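Local coordinates for protein L-ribulose 3-epimerase (Mesorhizobium loti, PDB 3VYL) that catalyses the epimerization of ketoses at C3, acting efficiently on L-ribulose and less well on other ketoses, probably with the help of a bound manganese ion, at residues A[7-10]-A[11-15]; A[164-167]-A[168-172]; A[177-181]-A[182-186]; A[227-231]-A[232-236]; A[270-273]-A[274-278]. All blocks are in the same frame, centred on the assembly; numbering follows the deposited sequence.

Overall arrangement
The five interactions are all local contacts within one chain of an eight-stranded TIM barrel, turns, helix segments and a strand-to-helix junction, spread round the manganese site. Interaction 3 is part of that site: Asp180, at the end of strand 175-180, binds the metal. Interaction 1 follows the first strand, and the side chain of His7 is about 6 Å from the metal. Interaction 2 lies on helix 160-170, which runs into the strand of interaction 3, and Leu164 CD1 packs on Leu177 CD1 at 3.5 Å. Trp11 CH2 of interaction 1 meets Ala270 CB of interaction 5 at 3.5 Å. Interaction 4 leads into the last strand; its centre is about 15 Å from that of interaction 3.

Interaction 1. Residues A[7-10]-A[11-15]; sequences HSFV and WSASS
The ring of Phe9 lies between two neighbours of its own turn, with Ala13 CB over one face, 4.2 Å above the plane, and His7 NE2 over the opposite face, both offset toward the rim. At the edge, near the ring plane, Ser12 O sits 3.3 Å from Phe9 CD1. Replacing Phe9 by an alanine is likely to open a gap between the Ala13 methyl and the His7 imidazole, which the phenyl now separates. The tight part of the contact is in the backbone beside it: Ser8 O takes two N-H groups, Trp11 N at 2.7 Å and Ser12 N at 3.1 Å, which reach it from opposite faces of its carbonyl plane. This turn leaves strand 4-7 of the TIM barrel and leads toward helix 17-30, with Ser8 OG bonded to Glu36 O of the next strand. Val10 CG1 comes over one face of the Trp11 indole. The rest of that buried ring packs against Met267 and Ala270 of helix 266-292 and Thr23 and Thr27 of helix 17-30. From Ser12 on, the chain is looser and partly exposed: Ser12 OG accepts from Ser14 N at 2.9 Å, an ST turn, and is also bonded to Glu19 OE1.

Interaction 2. Residues A[164-167]-A[168-172]; sequences LAFI and EDTGS
Phe166 presents its ring obliquely to Thr170, whose CG2 lies 3.8 Å from Phe166 CE2; the two side chains cross at about a right angle. Trp123 of helix 120-139 meets the same ring edge-to-face, and Ser126 and Ala127 pack on it too. With CG turned away from the backbone N (chi1 -176°), the phenyl reaches toward that neighbouring helix. The contact is the last turn of helix 160-170, within the beta-alpha-beta unit formed with strands 143-147 and 175-180. Regular backbone bonds run from Glu168 N to Leu164 O and from Asp169 N to Ala165 O, each 2.9 Å long, but the next one, from Thr170 N to Phe166 O, is weak. Gly171 then leaves helical geometry with a positive phi (66°), and its N gives Ile167 O another weak bond. On the outer side, Asp169 OD2 is held by Trp123 NE1 and by a salt bridge to Lys296 of the second subunit, while Ile167 packs on Ile175 and Leu177 of the following strand. The hydroxyl Thr170 OG1 gives its hydrogen to Ile167 O at 2.6 Å, in the carbonyl plane and on a lone pair, and accepts a weak bond from Ser172 N at 3.4 Å. A valine in place of Thr170 would probably leave Ile167 O without its hydroxyl donor and Ser172 N without this acceptor. Thr170 N also reaches Ile167 O, at 2.9 Å, from above its carbonyl plane.

Interaction 3. Residues A[177-181]-A[182-186]; sequences LHLDT and FHMNI. With MN (manganese (II) ion), chain I.
Asp180 and His183 cross obliquely, the carboxylate and imidazole planes 73° apart, with His183 CD2 3.3 Å from Asp180 CG. Asp180 CB lies at the edge of that imidazole, in its plane, as does the metal-bound water, while Phe182 CD2 sits over the centre of one ring face, 3.6 Å above the plane. The far nitrogen, His183 ND1, is hydrogen-bonded to Asn150. Asp180 and Phe182 run side by side in the same direction, and the phenyl has Arg212 as a cation-pi partner. The Asp180 carboxylate, swung opposite the backbone N (chi1 -179°), divides its work: Asp180 OD2 binds manganese at 2.1 Å and Asp180 OD1 receives a weak capping bond from Phe182 N at 2.9 Å. Metal and weak cap together probably fix the rotation of the carboxylate. From the same residue, the carbonyl Asp180 O accepts Met184 N at 2.8 Å, the donor lying nearly along the C=O axis. On the other side of the chain, Met184 crosses Leu179 at about a right angle. Its bent end puts Met184 CE 3.9 Å from Leu179 CB and 3.8 Å from Thr181 CG2, so the methionine fills the corner between strand 177-180 and helix segment 182-186, whose axes are 77° apart. Asp180 is thus both N-cap of helix 181-187 and metal ligand; Glu147, His206 and Glu241 complete the protein ligands at the C-terminal end of the TIM-barrel strands, as in other xylose isomerase-like barrels.

Interaction 4. Residues A[227-231]-A[232-236]; sequences DALTA and IGYAD
Leu229 and Tyr234 lie side by side, pointing the same way, with Leu229 CB 4.1 Å from Tyr234 CB and Leu229 CD2 equally far from Tyr234 CG, oblique to the ring. The pair is brought together by the backbone beneath it: Tyr234 N bonds to Leu229 O at 2.9 Å, the N-H nearly straight at 164°. Two residues earlier, Ile232 N reaches Ala228 O at 3.0 Å, and Gly233 N gives Thr230 O a weak bond. Ile232 has its CG1 branch between the backbone N and the carbonyl carbon (chi1 62°), which sets Ile232 CG1 3.1 Å from Leu229 O, over the helix end. Further out, Tyr234 OH is bonded to Asp237 O, and its ring packs on Ile202 and Val205 of strand 202-207. Ile195 of helix 191-197 touches Ala228, Leu229 and Ile232, and Thr230 packs on Ala284 and Ala288 of helix 266-292. Gly233, with a positive phi of 59°, turns the chain out of helix 222-231 toward strand 238-240, the last of the barrel: the bonds from Tyr234 N to Leu229 O and, weakly, from Gly233 N to Thr230 O make this a Schellman motif.

Interaction 5. Residues A[270-273]-A[274-278]; sequences AKHA and RAFIG
This contact is one regular stretch of the long C-terminal helix 266-292, held by successive i to i+4 bonds. Arg274 N meets Ala270 O at 2.8 Å, nearly head-on to the carbonyl, and Ile277 N reaches Ala273 O at 3.0 Å with an almost straight N-H (170°). Between them, Ala275 N bonds to Lys271 O and Phe276 N to His272 O. The rings of His272 and Phe276 stand one turn apart: His272 CE1 lies 4.2 Å from Phe276 CD2, each ring oblique to the other. Both turn their CG away from the backbone N (chi1 176° for His272, -173° for Phe276), which points them off the same side of the helix. Each also has an aromatic partner elsewhere, Phe214 edge-to-face on His272 and Phe222 nearly perpendicular to Phe276. His272 NE2 is bonded to Thr283 OG1 of the fourth subunit. Arg274 bends at chi2 and sends its end away from Lys271 and Ala270; its NE forms a weak bond to Gly31 O. Ile277 CG1 rests 3.2 Å from Ala273 O. Toward the barrel, Ala273 and Ile277 pack on Phe240 of strand 238-240, while Ala270, Arg274 and Ile277 touch strand 4-7, laying the helix over the first and last strands where the barrel closes.

Interaction 1. Residues A[7-10]-A[11-15]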
loop_
_atom_site.group_PDB
_atom_site.type_symbol
_atom_site.label_atom_id
_atom_site.label_comp_id
_atom_site.label_asym_id
_atom_site.label_seq_id
_atom_site.Cartn_x
_atom_site.Cartn_y
_atom_site.Cartn_z
ATOM N N HIS A 7 4.750 22.346 -14.663
ATOM C CA HIS A 7 5.786 22.574 -15.664
ATOM C C HIS A 7 5.175 23.080 -16.942
ATOM O O HIS A 7 4.180 22.536 -17.418
ATOM C CB HIS A 7 6.559 21.294 -15.925
ATOM C CG HIS A 7 7.893 21.518 -16.585
ATOM N ND1 HIS A 7 9.059 21.217 -15.981
ATOM C CD2 HIS A 7 8.219 22.050 -17.831
ATOM C CE1 HIS A 7 10.080 21.537 -16.797
ATOM N NE2 HIS A 7 9.563 22.048 -17.929
ATOM N N SER A 8 5.766 24.129 -17.509
ATOM C CA SER A 8 5.253 24.735 -18.746
ATOM C C SER A 8 4.987 23.701 -19.836
ATOM O O SER A 8 3.991 23.798 -20.569
ATOM C CB SER A 8 6.193 25.831 -19.272
ATOM O OG SER A 8 7.556 25.431 -19.251
ATOM N N PHE A 9 5.861 22.701 -19.919
ATOM C CA PHE A 9 5.803 21.718 -20.993
ATOM C C PHE A 9 4.591 20.804 -20.938
ATOM O O PHE A 9 4.407 19.998 -21.839
ATOM C CB PHE A 9 7.093 20.900 -21.078
ATOM C CG PHE A 9 8.304 21.695 -21.497
ATOM C CD1 PHE A 9 8.193 23.021 -21.918
ATOM C CD2 PHE A 9 9.559 21.104 -21.495
ATOM C CE1 PHE A 9 9.313 23.743 -22.307
ATOM C CE2 PHE A 9 10.681 21.820 -21.884
ATOM C CZ PHE A 9 10.556 23.142 -22.292
ATOM N N VAL A 10 3.777 20.913 -19.890
ATOM C CA VAL A 10 2.454 20.283 -19.876
ATOM C C VAL A 10 1.584 20.997 -20.909
ATOM O O VAL A 10 0.696 20.398 -21.512
ATOM C CB VAL A 10 1.764 20.391 -18.488
ATOM C CG1 VAL A 10 0.319 19.902 -18.547
ATOM C CG2 VAL A 10 2.543 19.636 -17.418
ATOM N N TRP A 11 1.849 22.286 -21.106
ATOM C CA TRP A 11 1.039 23.120 -21.988
ATOM C C TRP A 11 1.644 23.296 -23.374
ATOM O O TRP A 11 1.003 22.973 -24.373
ATOM C CB TRP A 11 0.815 24.484 -21.346
ATOM C CG TRP A 11 0.160 24.483 -19.982
ATOM C CD1 TRP A 11 0.687 24.983 -18.793
ATOM C CD2 TRP A 11 -1.180 23.998 -19.626
ATOM N NE1 TRP A 11 -0.204 24.837 -17.768
ATOM C CE2 TRP A 11 -1.344 24.259 -18.200
ATOM C CE3 TRP A 11 -2.219 23.401 -20.323
ATOM C CZ2 TRP A 11 -2.500 23.927 -17.521
ATOM C CZ3 TRP A 11 -3.383 23.071 -19.626
ATOM C CH2 TRP A 11 -3.517 23.334 -18.255
ATOM N N SER A 12 2.871 23.826 -23.433
ATOM C CA SER A 12 3.569 24.109 -24.688
ATOM C C SER A 12 5.087 24.129 -24.510
ATOM O O SER A 12 5.586 24.466 -23.440
ATOM C CB SER A 12 3.116 25.449 -25.268
ATOM O OG SER A 12 4.039 25.923 -26.245
ATOM N N ALA A 13 5.812 23.778 -25.569
ATOM C CA ALA A 13 7.276 23.798 -25.545
ATOM C C ALA A 13 7.791 25.006 -26.304
ATOM O O ALA A 13 9.000 25.210 -26.423
ATOM C CB ALA A 13 7.844 22.518 -26.144
ATOM N N SER A 14 6.863 25.807 -26.809
ATOM C CA SER A 14 7.218 26.939 -27.643
ATOM C C SER A 14 7.481 28.186 -26.819
ATOM O O SER A 14 6.882 28.371 -25.760
ATOM C CB SER A 14 6.120 27.221 -28.667
ATOM O OG SER A 14 6.167 28.582 -29.070
ATOM N N SER A 15 8.361 29.039 -27.348
ATOM C CA SER A 15 8.710 30.332 -26.759
ATOM C C SER A 15 7.966 31.529 -27.373
ATOM O O SER A 15 8.136 32.661 -26.919
ATOM C CB SER A 15 10.217 30.569 -26.868
ATOM O OG SER A 15 10.934 29.744 -25.971
#

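Interaction 2. Residues A[164-167]-A[168-172]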
loop_
_atom_site.group_PDB
_atom_site.type_symbol
_atom_site.label_atom_id
_atom_site.label_comp_id
_atom_site.label_asym_id
_atom_site.label_seq_id
_atom_site.Cartn_x
_atom_site.Cartn_y
_atom_site.Cartn_z
ATOM N N LEU A 164 22.672 14.600 -0.603
ATOM C CA LEU A 164 23.100 15.026 0.735
ATOM C C LEU A 164 24.620 15.025 0.878
ATOM O O LEU A 164 25.203 16.036 1.250
ATOM C CB LEU A 164 22.466 14.121 1.788
ATOM C CG LEU A 164 21.208 14.518 2.569
ATOM C CD1 LEU A 164 20.488 15.750 2.030
ATOM C CD2 LEU A 164 20.258 13.337 2.670
ATOM N N ALA A 165 25.245 13.897 0.556
ATOM C CA ALA A 165 26.697 13.762 0.555
ATOM C C ALA A 165 27.336 14.738 -0.413
ATOM O O ALA A 165 28.305 15.426 -0.072
ATOM C CB ALA A 165 27.099 12.342 0.187
ATOM N N PHE A 166 26.794 14.788 -1.626
ATOM C CA PHE A 166 27.299 15.699 -2.639
ATOM C C PHE A 166 27.260 17.144 -2.140
ATOM O O PHE A 166 28.268 17.838 -2.208
ATOM C CB PHE A 166 26.521 15.548 -3.943
ATOM C CG PHE A 166 27.048 16.392 -5.057
ATOM C CD1 PHE A 166 28.092 15.933 -5.861
ATOM C CD2 PHE A 166 26.510 17.648 -5.306
ATOM C CE1 PHE A 166 28.581 16.707 -6.900
ATOM C CE2 PHE A 166 26.994 18.423 -6.343
ATOM C CZ PHE A 166 28.031 17.950 -7.137
ATOM N N ILE A 167 26.102 17.579 -1.640
ATOM C CA ILE A 167 25.946 18.913 -1.076
ATOM C C ILE A 167 26.981 19.157 0.023
ATOM O O ILE A 167 27.666 20.188 0.030
ATOM C CB ILE A 167 24.530 19.133 -0.523
ATOM C CG1 ILE A 167 23.528 19.227 -1.679
ATOM C CG2 ILE A 167 24.495 20.390 0.337
ATOM C CD1 ILE A 167 22.092 19.439 -1.254
ATOM N N GLU A 168 27.100 18.184 0.925
ATOM C CA GLU A 168 28.096 18.193 1.984
ATOM C C GLU A 168 29.463 18.563 1.416
ATOM O O GLU A 168 30.134 19.445 1.943
ATOM C CB GLU A 168 28.149 16.810 2.628
ATOM C CG GLU A 168 28.392 16.775 4.123
ATOM C CD GLU A 168 28.111 15.396 4.708
ATOM O OE1 GLU A 168 28.908 14.930 5.560
ATOM O OE2 GLU A 168 27.097 14.771 4.308
ATOM N N ASP A 169 29.854 17.903 0.323
ATOM C CA ASP A 169 31.146 18.130 -0.336
ATOM C C ASP A 169 31.312 19.511 -0.975
ATOM O O ASP A 169 32.442 19.979 -1.135
ATOM C CB ASP A 169 31.417 17.041 -1.379
ATOM C CG ASP A 169 31.633 15.678 -0.754
ATOM O OD1 ASP A 169 31.631 15.585 0.490
ATOM O OD2 ASP A 169 31.805 14.695 -1.504
ATOM N N THR A 170 30.203 20.157 -1.342
ATOM C CA THR A 170 30.271 21.480 -1.981
ATOM C C THR A 170 30.562 22.586 -0.965
ATOM O O THR A 170 30.993 23.682 -1.332
ATOM C CB THR A 170 28.986 21.843 -2.759
ATOM O OG1 THR A 170 27.886 21.995 -1.848
ATOM C CG2 THR A 170 28.668 20.785 -3.809
ATOM N N GLY A 171 30.310 22.284 0.307
ATOM C CA GLY A 171 30.509 23.227 1.389
ATOM C C GLY A 171 29.567 24.407 1.323
ATOM O O GLY A 171 29.644 25.312 2.154
ATOM N N SER A 172 28.671 24.407 0.344
ATOM C CA SER A 172 27.761 25.525 0.179
ATOM C C SER A 172 26.520 25.463 1.066
ATOM O O SER A 172 26.119 24.397 1.537
ATOM C CB SER A 172 27.339 25.670 -1.278
ATOM O OG SER A 172 26.347 26.680 -1.392
#

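Interaction 3. Residues A[177-181]-A[182-186]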
loop_
_atom_site.group_PDB
_atom_site.type_symbol
_atom_site.label_atom_id
_atom_site.label_comp_id
_atom_site.label_asym_id
_atom_site.label_seq_id
_atom_site.Cartn_x
_atom_site.Cartn_y
_atom_site.Cartn_z
ATOM N N LEU A 177 18.281 20.256 -2.384
ATOM C CA LEU A 177 17.822 19.108 -3.165
ATOM C C LEU A 177 16.524 19.377 -3.902
ATOM O O LEU A 177 15.602 20.020 -3.376
ATOM C CB LEU A 177 17.645 17.864 -2.296
ATOM C CG LEU A 177 18.877 17.187 -1.718
ATOM C CD1 LEU A 177 18.409 16.074 -0.795
ATOM C CD2 LEU A 177 19.793 16.658 -2.814
ATOM N N HIS A 178 16.479 18.863 -5.127
ATOM C CA HIS A 178 15.283 18.843 -5.934
ATOM C C HIS A 178 14.958 17.393 -6.100
ATOM O O HIS A 178 15.662 16.651 -6.791
ATOM C CB HIS A 178 15.545 19.554 -7.260
ATOM C CG HIS A 178 14.380 19.518 -8.234
ATOM N ND1 HIS A 178 14.503 19.914 -9.518
ATOM C CD2 HIS A 178 13.066 19.089 -8.082
ATOM C CE1 HIS A 178 13.330 19.764 -10.148
ATOM N NE2 HIS A 178 12.451 19.254 -9.276
ATOM N N LEU A 179 13.912 16.965 -5.408
ATOM C CA LEU A 179 13.438 15.585 -5.467
ATOM C C LEU A 179 12.254 15.425 -6.441
ATOM O O LEU A 179 11.408 16.329 -6.580
ATOM C CB LEU A 179 13.053 15.120 -4.061
ATOM C CG LEU A 179 14.145 15.125 -2.987
ATOM C CD1 LEU A 179 13.584 14.574 -1.690
ATOM C CD2 LEU A 179 15.379 14.333 -3.392
ATOM N N ASP A 180 12.190 14.277 -7.109
ATOM C CA ASP A 180 11.140 14.029 -8.094
ATOM C C ASP A 180 10.560 12.620 -7.890
ATOM O O ASP A 180 11.252 11.617 -8.073
ATOM C CB ASP A 180 11.719 14.225 -9.503
ATOM C CG ASP A 180 10.701 14.007 -10.612
ATOM O OD1 ASP A 180 9.874 13.080 -10.501
ATOM O OD2 ASP A 180 10.757 14.745 -11.628
ATOM N N THR A 181 9.284 12.554 -7.519
ATOM C CA THR A 181 8.646 11.294 -7.175
ATOM C C THR A 181 8.808 10.208 -8.252
ATOM O O THR A 181 9.085 9.047 -7.934
ATOM C CB THR A 181 7.173 11.500 -6.830
ATOM O OG1 THR A 181 6.488 12.008 -7.975
ATOM C CG2 THR A 181 7.021 12.488 -5.676
ATOM N N PHE A 182 8.678 10.593 -9.521
ATOM C CA PHE A 182 8.940 9.692 -10.646
ATOM C C PHE A 182 10.349 9.065 -10.588
ATOM O O PHE A 182 10.509 7.867 -10.790
ATOM C CB PHE A 182 8.707 10.409 -11.983
ATOM C CG PHE A 182 9.289 9.680 -13.167
ATOM C CD1 PHE A 182 8.617 8.604 -13.733
ATOM C CD2 PHE A 182 10.531 10.050 -13.693
ATOM C CE1 PHE A 182 9.157 7.925 -14.801
ATOM C CE2 PHE A 182 11.070 9.370 -14.760
ATOM C CZ PHE A 182 10.381 8.308 -15.315
ATOM N N HIS A 183 11.362 9.874 -10.303
ATOM C CA HIS A 183 12.725 9.364 -10.181
ATOM C C HIS A 183 12.962 8.594 -8.902
ATOM O O HIS A 183 13.678 7.580 -8.889
ATOM C CB HIS A 183 13.716 10.502 -10.316
ATOM C CG HIS A 183 13.669 11.176 -11.659
ATOM N ND1 HIS A 183 14.083 10.571 -12.785
ATOM C CD2 HIS A 183 13.227 12.436 -12.033
ATOM C CE1 HIS A 183 13.911 11.401 -13.830
ATOM N NE2 HIS A 183 13.384 12.540 -13.367
ATOM N N MET A 184 12.342 9.070 -7.821
ATOM C CA MET A 184 12.492 8.476 -6.497
ATOM C C MET A 184 11.960 7.055 -6.459
ATOM O O MET A 184 12.587 6.167 -5.873
ATOM C CB MET A 184 11.791 9.330 -5.430
ATOM C CG MET A 184 12.577 10.567 -5.016
ATOM S SD MET A 184 11.965 11.355 -3.509
ATOM C CE MET A 184 10.475 12.132 -4.123
ATOM N N ASN A 185 10.808 6.843 -7.097
ATOM C CA ASN A 185 10.172 5.533 -7.084
ATOM C C ASN A 185 11.033 4.467 -7.763
ATOM O O ASN A 185 10.921 3.289 -7.445
ATOM C CB ASN A 185 8.782 5.591 -7.702
ATOM C CG ASN A 185 7.850 4.539 -7.132
ATOM O OD1 ASN A 185 7.508 4.585 -5.948
ATOM N ND2 ASN A 185 7.423 3.587 -7.969
ATOM N N ILE A 186 11.906 4.882 -8.677
ATOM C CA ILE A 186 12.809 3.949 -9.328
ATOM C C ILE A 186 14.068 3.713 -8.484
ATOM O O ILE A 186 14.564 2.584 -8.393
ATOM C CB ILE A 186 13.205 4.417 -10.746
ATOM C CG1 ILE A 186 11.983 4.490 -11.664
ATOM C CG2 ILE A 186 14.257 3.495 -11.351
ATOM C CD1 ILE A 186 12.303 4.978 -13.059
HETATM MN MN MN I . 11.577 16.402 -12.528
HETATM O O HOH W 1 12.575 15.941 -14.628
#

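Interaction 4. Residues A[227-231]-A[232-236]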
loop_
_atom_site.group_PDB
_atom_site.type_symbol
_atom_site.label_atom_id
_atom_site.label_comp_id
_atom_site.label_asym_id
_atom_site.label_seq_id
_atom_site.Cartn_x
_atom_site.Cartn_y
_atom_site.Cartn_z
ATOM N N ASP A 227 2.405 12.336 3.415
ATOM C CA ASP A 227 2.689 12.060 4.831
ATOM C C ASP A 227 4.132 12.369 5.217
ATOM O O ASP A 227 4.375 12.922 6.289
ATOM C CB ASP A 227 2.409 10.592 5.178
ATOM C CG ASP A 227 0.943 10.285 5.326
ATOM O OD1 ASP A 227 0.635 9.104 5.536
ATOM O OD2 ASP A 227 0.087 11.187 5.236
ATOM N N ALA A 228 5.089 11.997 4.367
ATOM C CA ALA A 228 6.505 12.279 4.643
ATOM C C ALA A 228 6.818 13.787 4.611
ATOM O O ALA A 228 7.413 14.306 5.554
ATOM C CB ALA A 228 7.412 11.512 3.695
ATOM N N LEU A 229 6.397 14.484 3.547
ATOM C CA LEU A 229 6.533 15.951 3.459
ATOM C C LEU A 229 5.936 16.618 4.680
ATOM O O LEU A 229 6.546 17.526 5.253
ATOM C CB LEU A 229 5.862 16.518 2.193
ATOM C CG LEU A 229 6.442 16.058 0.856
ATOM C CD1 LEU A 229 5.586 16.509 -0.297
ATOM C CD2 LEU A 229 7.876 16.518 0.669
ATOM N N THR A 230 4.750 16.151 5.080
ATOM C CA THR A 230 4.051 16.699 6.238
ATOM C C THR A 230 4.780 16.361 7.543
ATOM O O THR A 230 4.852 17.193 8.444
ATOM C CB THR A 230 2.603 16.198 6.300
ATOM O OG1 THR A 230 1.924 16.544 5.082
ATOM C CG2 THR A 230 1.857 16.771 7.515
ATOM N N ALA A 231 5.338 15.157 7.640
ATOM C CA ALA A 231 6.091 14.803 8.835
ATOM C C ALA A 231 7.281 15.724 9.011
ATOM O O ALA A 231 7.613 16.082 10.129
ATOM C CB ALA A 231 6.546 13.356 8.789
ATOM N N ILE A 232 7.916 16.110 7.908
ATOM C CA ILE A 232 9.112 16.955 7.964
ATOM C C ILE A 232 8.752 18.445 7.927
ATOM O O ILE A 232 9.640 19.288 7.973
ATOM C CB ILE A 232 10.152 16.630 6.843
ATOM C CG1 ILE A 232 9.570 16.862 5.443
ATOM C CG2 ILE A 232 10.676 15.210 6.968
ATOM C CD1 ILE A 232 10.609 17.179 4.391
ATOM N N GLY A 233 7.454 18.756 7.842
ATOM C CA GLY A 233 6.975 20.148 7.782
ATOM C C GLY A 233 7.531 20.919 6.589
ATOM O O GLY A 233 8.068 22.021 6.741
ATOM N N TYR A 234 7.410 20.330 5.399
ATOM C CA TYR A 234 7.930 20.928 4.182
ATOM C C TYR A 234 7.052 22.106 3.784
ATOM O O TYR A 234 5.847 21.959 3.591
ATOM C CB TYR A 234 8.014 19.886 3.066
ATOM C CG TYR A 234 8.521 20.423 1.747
ATOM C CD1 TYR A 234 9.887 20.606 1.521
ATOM C CD2 TYR A 234 7.632 20.750 0.719
ATOM C CE1 TYR A 234 10.347 21.096 0.309
ATOM C CE2 TYR A 234 8.083 21.237 -0.489
ATOM C CZ TYR A 234 9.435 21.399 -0.690
ATOM O OH TYR A 234 9.885 21.883 -1.894
ATOM N N ALA A 235 7.665 23.280 3.684
ATOM C CA ALA A 235 6.890 24.508 3.514
ATOM C C ALA A 235 7.260 25.273 2.253
ATOM O O ALA A 235 7.093 26.486 2.194
ATOM C CB ALA A 235 7.049 25.395 4.739
ATOM N N ASP A 236 7.753 24.553 1.251
ATOM C CA ASP A 236 8.271 25.166 0.034
ATOM C C ASP A 236 7.486 24.691 -1.189
ATOM O O ASP A 236 6.496 23.966 -1.062
ATOM C CB ASP A 236 9.774 24.892 -0.114
ATOM C CG ASP A 236 10.544 26.104 -0.616
ATOM O OD1 ASP A 236 10.019 26.847 -1.480
ATOM O OD2 ASP A 236 11.679 26.319 -0.148
#

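Interaction 5. Residues A[270-273]-A[274-278]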
loop_
_atom_site.group_PDB
_atom_site.type_symbol
_atom_site.label_atom_id
_atom_site.label_comp_id
_atom_site.label_asym_id
_atom_site.label_seq_id
_atom_site.Cartn_x
_atom_site.Cartn_y
_atom_site.Cartn_z
ATOM N N ALA A 270 -4.397 18.752 -15.883
ATOM C CA ALA A 270 -3.921 19.741 -14.906
ATOM C C ALA A 270 -4.899 19.962 -13.738
ATOM O O ALA A 270 -4.502 19.875 -12.570
ATOM C CB ALA A 270 -3.573 21.050 -15.588
ATOM N N LYS A 271 -6.163 20.234 -14.057
ATOM C CA LYS A 271 -7.205 20.374 -13.040
ATOM C C LYS A 271 -7.207 19.172 -12.095
ATOM O O LYS A 271 -7.312 19.335 -10.871
ATOM C CB LYS A 271 -8.594 20.514 -13.674
ATOM C CG LYS A 271 -8.915 21.870 -14.289
ATOM C CD LYS A 271 -10.398 21.955 -14.641
ATOM C CE LYS A 271 -10.726 23.168 -15.503
ATOM N NZ LYS A 271 -10.500 24.475 -14.826
ATOM N N HIS A 272 -7.089 17.972 -12.664
ATOM C CA HIS A 272 -7.037 16.734 -11.876
ATOM C C HIS A 272 -5.827 16.697 -10.979
ATOM O O HIS A 272 -5.919 16.346 -9.801
ATOM C CB HIS A 272 -7.037 15.521 -12.788
ATOM C CG HIS A 272 -6.882 14.213 -12.060
ATOM N ND1 HIS A 272 -5.675 13.710 -11.718
ATOM C CD2 HIS A 272 -7.828 13.294 -11.622
ATOM C CE1 HIS A 272 -5.850 12.532 -11.101
ATOM N NE2 HIS A 272 -7.165 12.280 -11.046
ATOM N N ALA A 273 -4.680 17.067 -11.526
ATOM C CA ALA A 273 -3.458 17.074 -10.752
ATOM C C ALA A 273 -3.567 18.087 -9.626
ATOM O O ALA A 273 -3.023 17.873 -8.541
ATOM C CB ALA A 273 -2.266 17.378 -11.638
ATOM N N ARG A 274 -4.283 19.181 -9.885
ATOM C CA ARG A 274 -4.476 20.233 -8.888
ATOM C C ARG A 274 -5.310 19.732 -7.704
ATOM O O ARG A 274 -4.957 19.986 -6.550
ATOM C CB ARG A 274 -5.129 21.475 -9.507
ATOM C CG ARG A 274 -5.103 22.704 -8.603
ATOM C CD ARG A 274 -3.685 23.012 -8.143
ATOM N NE ARG A 274 -3.615 23.959 -7.028
ATOM C CZ ARG A 274 -3.949 23.687 -5.764
ATOM N NH1 ARG A 274 -4.420 22.487 -5.430
ATOM N NH2 ARG A 274 -3.831 24.628 -4.835
ATOM N N ALA A 275 -6.402 19.026 -7.999
ATOM C CA ALA A 275 -7.269 18.492 -6.964
ATOM C C ALA A 275 -6.542 17.405 -6.171
ATOM O O ALA A 275 -6.669 17.333 -4.939
ATOM C CB ALA A 275 -8.552 17.945 -7.568
ATOM N N PHE A 276 -5.773 16.577 -6.886
ATOM C CA PHE A 276 -5.091 15.432 -6.298
ATOM C C PHE A 276 -4.031 15.909 -5.311
ATOM O O PHE A 276 -3.975 15.438 -4.174
ATOM C CB PHE A 276 -4.469 14.570 -7.401
ATOM C CG PHE A 276 -3.885 13.261 -6.925
ATOM C CD1 PHE A 276 -2.609 13.203 -6.376
ATOM C CD2 PHE A 276 -4.597 12.068 -7.086
ATOM C CE1 PHE A 276 -2.066 11.988 -5.975
ATOM C CE2 PHE A 276 -4.062 10.851 -6.674
ATOM C CZ PHE A 276 -2.794 10.813 -6.121
ATOM N N ILE A 277 -3.195 16.847 -5.737
ATOM C CA ILE A 277 -2.184 17.388 -4.827
ATOM C C ILE A 277 -2.858 18.186 -3.701
ATOM O O ILE A 277 -2.434 18.112 -2.544
ATOM C CB ILE A 277 -1.114 18.233 -5.550
ATOM C CG1 ILE A 277 -0.446 17.421 -6.675
ATOM C CG2 ILE A 277 -0.063 18.704 -4.560
ATOM C CD1 ILE A 277 0.435 18.232 -7.618
ATOM N N GLY A 278 -3.920 18.916 -4.042
ATOM C CA GLY A 278 -4.636 19.728 -3.072
ATOM C C GLY A 278 -5.229 18.863 -1.981
ATOM O O GLY A 278 -4.890 19.015 -0.809
#